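Local coordinates for protein DnaJ homolog subfamily C member 3 (Mus musculus, PDB 3IEG) that acts as a co-chaperone in the endoplasmic reticulum stress response, binding misfolded proteins through its TPR repeats, stimulating the HSC70 ATPase and restraining the kinase GCN2, at residues A[157-161]-A[176-180]; A[283-289]-A[314-319]. All blocks are in the same frame, centred on the assembly; numbering follows the deposited sequence.

Contact 1: A[157-161]-A[176-180]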
ATOM      1  N   ARG A 157       7.999  -6.854   7.189  1.00 31.62           N
ATOM      2  CA  ARG A 157       7.156  -6.326   6.128  1.00 32.06           C
ATOM      3  C   ARG A 157       7.691  -4.997   5.602  1.00 31.96           C
ATOM      4  O   ARG A 157       7.822  -4.802   4.400  1.00 32.05           O
ATOM      5  CB  ARG A 157       5.757  -6.079   6.681  1.00 32.45           C
ATOM      6  CG  ARG A 157       4.700  -6.004   5.648  1.00 33.22           C
ATOM      7  CD  ARG A 157       4.185  -7.384   5.430  1.00 36.20           C
ATOM      8  NE  ARG A 157       3.346  -7.440   4.252  1.00 39.03           N
ATOM      9  CZ  ARG A 157       2.438  -8.378   4.063  1.00 39.17           C
ATOM     10  NH1 ARG A 157       2.278  -9.308   4.991  1.00 39.21           N
ATOM     11  NH2 ARG A 157       1.703  -8.374   2.961  1.00 40.64           N
ATOM     12  N   GLU A 158       7.977  -4.078   6.513  1.00 31.89           N
ATOM     13  CA  GLU A 158       8.513  -2.786   6.132  1.00 32.29           C
ATOM     14  C   GLU A 158       9.908  -2.907   5.535  1.00 31.38           C
ATOM     15  O   GLU A 158      10.235  -2.157   4.628  1.00 31.61           O
ATOM     16  CB  GLU A 158       8.508  -1.822   7.315  1.00 32.20           C
ATOM     17  CG  GLU A 158       7.104  -1.442   7.781  1.00 33.88           C
ATOM     18  CD  GLU A 158       7.110  -0.466   8.946  1.00 34.26           C
ATOM     19  OE1 GLU A 158       7.942  -0.624   9.861  1.00 38.19           O
ATOM     20  OE2 GLU A 158       6.285   0.470   8.949  1.00 37.86           O
ATOM     21  N   LEU A 159      10.711  -3.849   6.032  1.00 30.59           N
ATOM     22  CA  LEU A 159      12.034  -4.103   5.478  1.00 30.05           C
ATOM     23  C   LEU A 159      11.972  -4.615   4.041  1.00 29.96           C
ATOM     24  O   LEU A 159      12.774  -4.206   3.206  1.00 30.14           O
ATOM     25  CB  LEU A 159      12.829  -5.078   6.344  1.00 30.36           C
ATOM     26  CG  LEU A 159      14.265  -5.380   5.860  1.00 30.05           C
ATOM     27  CD1 LEU A 159      15.198  -4.210   6.131  1.00 29.70           C
ATOM     28  CD2 LEU A 159      14.805  -6.631   6.509  1.00 29.40           C
ATOM     29  N   ARG A 160      11.020  -5.492   3.752  1.00 29.70           N
ATOM     30  CA  ARG A 160      10.784  -5.939   2.385  1.00 30.05           C
ATOM     31  C   ARG A 160      10.360  -4.769   1.497  1.00 30.57           C
ATOM     32  O   ARG A 160      10.734  -4.706   0.328  1.00 30.73           O
ATOM     33  CB  ARG A 160       9.723  -7.041   2.338  1.00 30.01           C
ATOM     34  CG  ARG A 160       9.699  -7.817   1.030  1.00 29.38           C
ATOM     35  CD  ARG A 160       8.282  -8.088   0.593  1.00 30.09           C
ATOM     36  NE  ARG A 160       7.878  -9.473   0.766  1.00 30.64           N
ATOM     37  CZ  ARG A 160       6.635  -9.878   1.006  1.00 30.48           C
ATOM     38  NH1 ARG A 160       5.643  -9.010   1.146  1.00 29.68           N
ATOM     39  NH2 ARG A 160       6.393 -11.172   1.139  1.00 31.93           N
ATOM     40  N   ALA A 161       9.583  -3.846   2.056  1.00 30.73           N
ATOM     41  CA  ALA A 161       9.177  -2.661   1.325  1.00 31.52           C
ATOM     42  C   ALA A 161      10.401  -1.823   0.934  1.00 32.11           C
ATOM     43  O   ALA A 161      10.518  -1.391  -0.216  1.00 31.92           O
ATOM     44  CB  ALA A 161       8.179  -1.843   2.135  1.00 31.52           C
ATOM     45  N   ASP A 176       3.210  -3.280   0.550  1.00 35.26           N
ATOM     46  CA  ASP A 176       3.765  -3.837   1.774  1.00 34.99           C
ATOM     47  C   ASP A 176       3.615  -2.899   2.950  1.00 34.59           C
ATOM     48  O   ASP A 176       3.353  -3.342   4.062  1.00 34.57           O
ATOM     49  CB  ASP A 176       5.234  -4.178   1.590  1.00 35.30           C
ATOM     50  CG  ASP A 176       5.451  -5.600   1.099  1.00 36.58           C
ATOM     51  OD1 ASP A 176       4.490  -6.417   1.091  1.00 37.80           O
ATOM     52  OD2 ASP A 176       6.603  -5.893   0.719  1.00 37.23           O
ATOM     53  N   LEU A 177       3.778  -1.602   2.702  1.00 34.32           N
ATOM     54  CA  LEU A 177       3.621  -0.598   3.746  1.00 33.84           C
ATOM     55  C   LEU A 177       2.175  -0.455   4.191  1.00 34.14           C
ATOM     56  O   LEU A 177       1.914  -0.231   5.373  1.00 34.24           O
ATOM     57  CB  LEU A 177       4.190   0.741   3.305  1.00 33.36           C
ATOM     58  CG  LEU A 177       5.707   0.772   3.146  1.00 32.52           C
ATOM     59  CD1 LEU A 177       6.088   1.945   2.259  1.00 33.09           C
ATOM     60  CD2 LEU A 177       6.410   0.838   4.483  1.00 30.23           C
ATOM     61  N   LYS A 178       1.242  -0.601   3.256  1.00 34.51           N
ATOM     62  CA  LYS A 178      -0.173  -0.577   3.595  1.00 35.20           C
ATOM     63  C   LYS A 178      -0.517  -1.781   4.453  1.00 35.36           C
ATOM     64  O   LYS A 178      -1.158  -1.635   5.499  1.00 35.36           O
ATOM     65  CB  LYS A 178      -1.061  -0.533   2.349  1.00 35.37           C
ATOM     66  CG  LYS A 178      -1.199   0.834   1.717  1.00 36.47           C
ATOM     67  CD  LYS A 178      -2.272   0.816   0.626  1.00 38.45           C
ATOM     68  CE  LYS A 178      -2.596   2.217   0.124  1.00 38.68           C
ATOM     69  NZ  LYS A 178      -3.032   3.125   1.233  1.00 39.38           N
ATOM     70  N   ALA A 179      -0.073  -2.965   4.028  1.00 35.70           N
ATOM     71  CA  ALA A 179      -0.281  -4.179   4.823  1.00 36.01           C
ATOM     72  C   ALA A 179       0.276  -3.998   6.237  1.00 36.57           C
ATOM     73  O   ALA A 179      -0.421  -4.255   7.214  1.00 36.91           O
ATOM     74  CB  ALA A 179       0.326  -5.383   4.145  1.00 35.64           C
ATOM     75  N   ALA A 180       1.510  -3.505   6.331  1.00 37.30           N
ATOM     76  CA  ALA A 180       2.185  -3.254   7.605  1.00 38.38           C
ATOM     77  C   ALA A 180       1.429  -2.303   8.520  1.00 39.33           C
ATOM     78  O   ALA A 180       1.485  -2.445   9.745  1.00 39.57           O
ATOM     79  CB  ALA A 180       3.587  -2.710   7.360  1.00 38.36           C
TER
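R157 and R160 both swing CG to the side opposite the backbone N (chi1 -160° and -164°), and from there two arginines about one helical turn apart send their guanidinium groups to the carboxylate of D176. R160 turns off the extended path about CB-CG and again about CG-CD, which presents NH1 to OD1 of D176 at 2.8 Å; the two planes lie only 20° apart, the carboxylate standing at the guanidinium edge, although the bond itself is bent and weak. R157 meets the same oxygen differently, NE standing 3.5 Å from OD1 of D176 with the flat groups nearly perpendicular, while CB of A179 covers one face of its guanidinium. The aspartate thus joins a three-residue salt-bridge network, and R160 extends it through NH2 to D144 on helix 136-149. The scaffold is the antiparallel helix pair of TPR 5, with local axes 8.5 Å apart at closest approach. The alanines A161 and A180 are consistent with this close approach: CB of A161 packs 3.7 Å from CG of L177, and CB of A180 sits 3.8 Å from CG of E158. Beyond them, L177 reaches L197 and E158 reaches A190, both on helix 188-201.

Contact 2: A[283-289]-A[314-319]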
ATOM      1  N   SER A 283      -2.692  22.937 -29.076  1.00 40.56           N
ATOM      2  CA  SER A 283      -3.522  22.286 -30.090  1.00 41.33           C
ATOM      3  C   SER A 283      -4.955  22.826 -30.125  1.00 41.66           C
ATOM      4  O   SER A 283      -5.432  23.259 -31.168  1.00 41.49           O
ATOM      5  CB  SER A 283      -3.527  20.769 -29.881  1.00 41.41           C
ATOM      6  OG  SER A 283      -4.203  20.099 -30.936  1.00 42.32           O
ATOM      7  N   LYS A 284      -5.628  22.800 -28.978  1.00 42.49           N
ATOM      8  CA  LYS A 284      -7.027  23.215 -28.872  1.00 43.16           C
ATOM      9  C   LYS A 284      -7.232  24.730 -29.008  1.00 43.55           C
ATOM     10  O   LYS A 284      -8.317  25.186 -29.373  1.00 43.72           O
ATOM     11  CB  LYS A 284      -7.634  22.721 -27.554  1.00 43.30           C
ATOM     12  CG  LYS A 284      -7.869  21.224 -27.464  1.00 44.23           C
ATOM     13  CD  LYS A 284      -8.982  20.736 -28.408  1.00 46.26           C
ATOM     14  CE  LYS A 284      -9.269  19.241 -28.182  1.00 48.12           C
ATOM     15  NZ  LYS A 284      -9.657  18.501 -29.429  1.00 48.55           N
ATOM     16  N   ASP A 285      -6.194  25.501 -28.706  1.00 44.08           N
ATOM     17  CA  ASP A 285      -6.228  26.951 -28.874  1.00 44.92           C
ATOM     18  C   ASP A 285      -5.910  27.301 -30.330  1.00 45.62           C
ATOM     19  O   ASP A 285      -5.667  28.461 -30.668  1.00 45.65           O
ATOM     20  CB  ASP A 285      -5.214  27.610 -27.932  1.00 44.75           C
ATOM     21  CG  ASP A 285      -5.554  29.056 -27.611  1.00 45.32           C
ATOM     22  OD1 ASP A 285      -6.754  29.422 -27.653  1.00 44.86           O
ATOM     23  OD2 ASP A 285      -4.612  29.826 -27.304  1.00 45.94           O
ATOM     24  N   GLU A 286      -5.927  26.276 -31.184  1.00 46.49           N
ATOM     25  CA  GLU A 286      -5.544  26.380 -32.588  1.00 47.24           C
ATOM     26  C   GLU A 286      -4.309  27.253 -32.811  1.00 47.35           C
ATOM     27  O   GLU A 286      -4.366  28.253 -33.528  1.00 47.41           O
ATOM     28  CB  GLU A 286      -6.721  26.851 -33.435  1.00 47.43           C
ATOM     29  CG  GLU A 286      -7.827  25.819 -33.547  1.00 49.46           C
ATOM     30  CD  GLU A 286      -9.044  26.331 -34.308  1.00 51.58           C
ATOM     31  OE1 GLU A 286      -9.200  27.568 -34.452  1.00 51.62           O
ATOM     32  OE2 GLU A 286      -9.853  25.485 -34.748  1.00 52.64           O
ATOM     33  N   LYS A 287      -3.203  26.863 -32.178  1.00 47.35           N
ATOM     34  CA  LYS A 287      -1.908  27.506 -32.379  1.00 47.55           C
ATOM     35  C   LYS A 287      -0.870  26.470 -32.840  1.00 47.32           C
ATOM     36  O   LYS A 287       0.003  26.061 -32.078  1.00 47.37           O
ATOM     37  CB  LYS A 287      -1.491  28.276 -31.120  1.00 47.30           C
ATOM     38  CG  LYS A 287      -2.297  29.561 -30.961  1.00 48.05           C
ATOM     39  CD  LYS A 287      -2.033  30.312 -29.665  1.00 48.86           C
ATOM     40  CE  LYS A 287      -2.690  31.705 -29.732  1.00 51.30           C
ATOM     41  NZ  LYS A 287      -2.920  32.335 -28.396  1.00 51.85           N
ATOM     42  N   PRO A 288      -0.965  26.056 -34.114  1.00 47.36           N
ATOM     43  CA  PRO A 288      -0.321  24.858 -34.651  1.00 47.25           C
ATOM     44  C   PRO A 288       1.199  24.805 -34.574  1.00 47.46           C
ATOM     45  O   PRO A 288       1.736  23.753 -34.256  1.00 47.70           O
ATOM     46  CB  PRO A 288      -0.774  24.842 -36.109  1.00 47.32           C
ATOM     47  CG  PRO A 288      -1.136  26.249 -36.413  1.00 47.48           C
ATOM     48  CD  PRO A 288      -1.730  26.769 -35.152  1.00 47.23           C
ATOM     49  N   VAL A 289       1.889  25.907 -34.865  1.00 47.83           N
ATOM     50  CA  VAL A 289       3.361  25.915 -34.855  1.00 47.98           C
ATOM     51  C   VAL A 289       3.903  25.465 -33.503  1.00 48.10           C
ATOM     52  O   VAL A 289       4.730  24.556 -33.439  1.00 48.15           O
ATOM     53  CB  VAL A 289       3.970  27.304 -35.234  1.00 48.16           C
ATOM     54  CG1 VAL A 289       5.504  27.253 -35.220  1.00 47.81           C
ATOM     55  CG2 VAL A 289       3.466  27.774 -36.605  1.00 48.53           C
ATOM     56  N   GLU A 314      -4.210  16.853 -34.823  1.00 45.78           N
ATOM     57  CA  GLU A 314      -5.096  18.007 -34.954  1.00 46.77           C
ATOM     58  C   GLU A 314      -4.354  19.281 -35.386  1.00 46.27           C
ATOM     59  O   GLU A 314      -4.890  20.082 -36.151  1.00 46.47           O
ATOM     60  CB  GLU A 314      -5.903  18.240 -33.675  1.00 46.65           C
ATOM     61  CG  GLU A 314      -7.267  17.538 -33.659  1.00 48.27           C
ATOM     62  CD  GLU A 314      -8.087  17.837 -32.390  1.00 49.20           C
ATOM     63  OE1 GLU A 314      -8.181  19.032 -31.999  1.00 52.76           O
ATOM     64  OE2 GLU A 314      -8.643  16.877 -31.788  1.00 51.25           O
ATOM     65  N   ALA A 315      -3.120  19.453 -34.921  1.00 46.09           N
ATOM     66  CA  ALA A 315      -2.325  20.623 -35.292  1.00 45.97           C
ATOM     67  C   ALA A 315      -1.817  20.557 -36.735  1.00 46.09           C
ATOM     68  O   ALA A 315      -1.704  21.590 -37.392  1.00 46.03           O
ATOM     69  CB  ALA A 315      -1.179  20.813 -34.335  1.00 45.64           C
ATOM     70  N   TYR A 316      -1.512  19.352 -37.220  1.00 46.36           N
ATOM     71  CA  TYR A 316      -1.067  19.158 -38.608  1.00 46.62           C
ATOM     72  C   TYR A 316      -2.129  19.547 -39.632  1.00 46.98           C
ATOM     73  O   TYR A 316      -1.803  20.062 -40.700  1.00 46.60           O
ATOM     74  CB  TYR A 316      -0.630  17.716 -38.857  1.00 46.18           C
ATOM     75  CG  TYR A 316       0.778  17.415 -38.419  1.00 46.42           C
ATOM     76  CD1 TYR A 316       1.104  16.177 -37.860  1.00 45.73           C
ATOM     77  CD2 TYR A 316       1.794  18.366 -38.554  1.00 46.65           C
ATOM     78  CE1 TYR A 316       2.393  15.892 -37.455  1.00 44.86           C
ATOM     79  CE2 TYR A 316       3.096  18.087 -38.142  1.00 45.77           C
ATOM     80  CZ  TYR A 316       3.380  16.849 -37.598  1.00 45.61           C
ATOM     81  OH  TYR A 316       4.661  16.567 -37.192  1.00 46.66           O
ATOM     82  N   LEU A 317      -3.388  19.288 -39.286  1.00 47.71           N
ATOM     83  CA  LEU A 317      -4.535  19.590 -40.136  1.00 48.68           C
ATOM     84  C   LEU A 317      -4.758  21.091 -40.355  1.00 49.35           C
ATOM     85  O   LEU A 317      -5.131  21.509 -41.456  1.00 49.37           O
ATOM     86  CB  LEU A 317      -5.810  18.955 -39.562  1.00 48.72           C
ATOM     87  CG  LEU A 317      -5.940  17.430 -39.543  1.00 49.01           C
ATOM     88  CD1 LEU A 317      -7.182  17.017 -38.760  1.00 49.28           C
ATOM     89  CD2 LEU A 317      -5.988  16.868 -40.956  1.00 48.60           C
ATOM     90  N   ILE A 318      -4.558  21.898 -39.314  1.00 50.23           N
ATOM     91  CA  ILE A 318      -4.613  23.348 -39.485  1.00 51.09           C
ATOM     92  C   ILE A 318      -3.532  23.728 -40.492  1.00 51.94           C
ATOM     93  O   ILE A 318      -3.786  24.462 -41.441  1.00 51.97           O
ATOM     94  CB  ILE A 318      -4.475  24.114 -38.142  1.00 51.09           C
ATOM     95  CG1 ILE A 318      -5.554  23.634 -37.158  1.00 50.97           C
ATOM     96  CG2 ILE A 318      -4.575  25.635 -38.366  1.00 50.10           C
ATOM     97  CD1 ILE A 318      -5.365  24.083 -35.707  1.00 50.96           C
ATOM     98  N   GLU A 319      -2.346  23.162 -40.313  1.00 53.26           N
ATOM     99  CA  GLU A 319      -1.227  23.363 -41.229  1.00 54.66           C
ATOM    100  C   GLU A 319      -1.392  22.670 -42.583  1.00 55.60           C
ATOM    101  O   GLU A 319      -0.470  22.679 -43.402  1.00 55.84           O
ATOM    102  CB  GLU A 319       0.064  22.876 -40.582  1.00 54.68           C
ATOM    103  CG  GLU A 319       0.478  23.640 -39.360  1.00 55.49           C
ATOM    104  CD  GLU A 319       0.857  25.061 -39.676  1.00 56.96           C
ATOM    105  OE1 GLU A 319      -0.051  25.922 -39.714  1.00 57.58           O
ATOM    106  OE2 GLU A 319       2.067  25.314 -39.874  1.00 58.27           O
TER
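K284 and E314 meet at an oblique angle, the lysine chain bent about CB-CG and again about CD-CE so that NZ comes to the open end of the carboxylate. NZ of K284 lies 3.0 Å from OE1 of E314, using the syn lone pair, on the side of the other oxygen, and a weak bond to OE2 completes a forked salt bridge. Replacing E314 by alanine removes the carboxylate, which would probably leave the K284 ammonium without its mate and the lysine chain freer to turn. Nearby, OG of S283 lies 3.7 Å from CB of E314, but its hydrogen bond goes to the carbonyl O of D311. The polypeptide here turns between the paired helices of TPR 8: E286, at positive phi, is the C-prime residue of a Schellman motif, and K287 is the N-cap of the next helix. P288 then meets helix 306-318 of TPR 9, its CB 3.6 Å from O of A315. The proline ring crosses I318 at about a right angle, CG to CG2 at 4.0 Å, and crosses E319 likewise, with CB of P288 3.7 Å from CG of E319. On the other branch of I318, CD1 rests 3.7 Å from CG of E286, whose chain also runs across it.

Overall arrangement
Contacts 1 and 2 illustrate two joints from which an all-helical TPR array is built. Contact 1, earlier in the chain, has its centre about 8 Å from the centre of the chain and pairs helices 154-166 and 170-181 within TPR 5. Contact 2 follows wholly after it, its centre about 42 Å from the chain's, and joins TPR 8 to TPR 9 through helices 268-284, 288-301 and 306-318. Their centres are about 48 Å apart, their nearest atoms about 34 Å, and they share no helix. Both lie beyond the first two repeats, whose hydrophobic groove binds misfolded proteins. This chain is the TPR fragment; the J domain that interacts with HSC70 lies outside it.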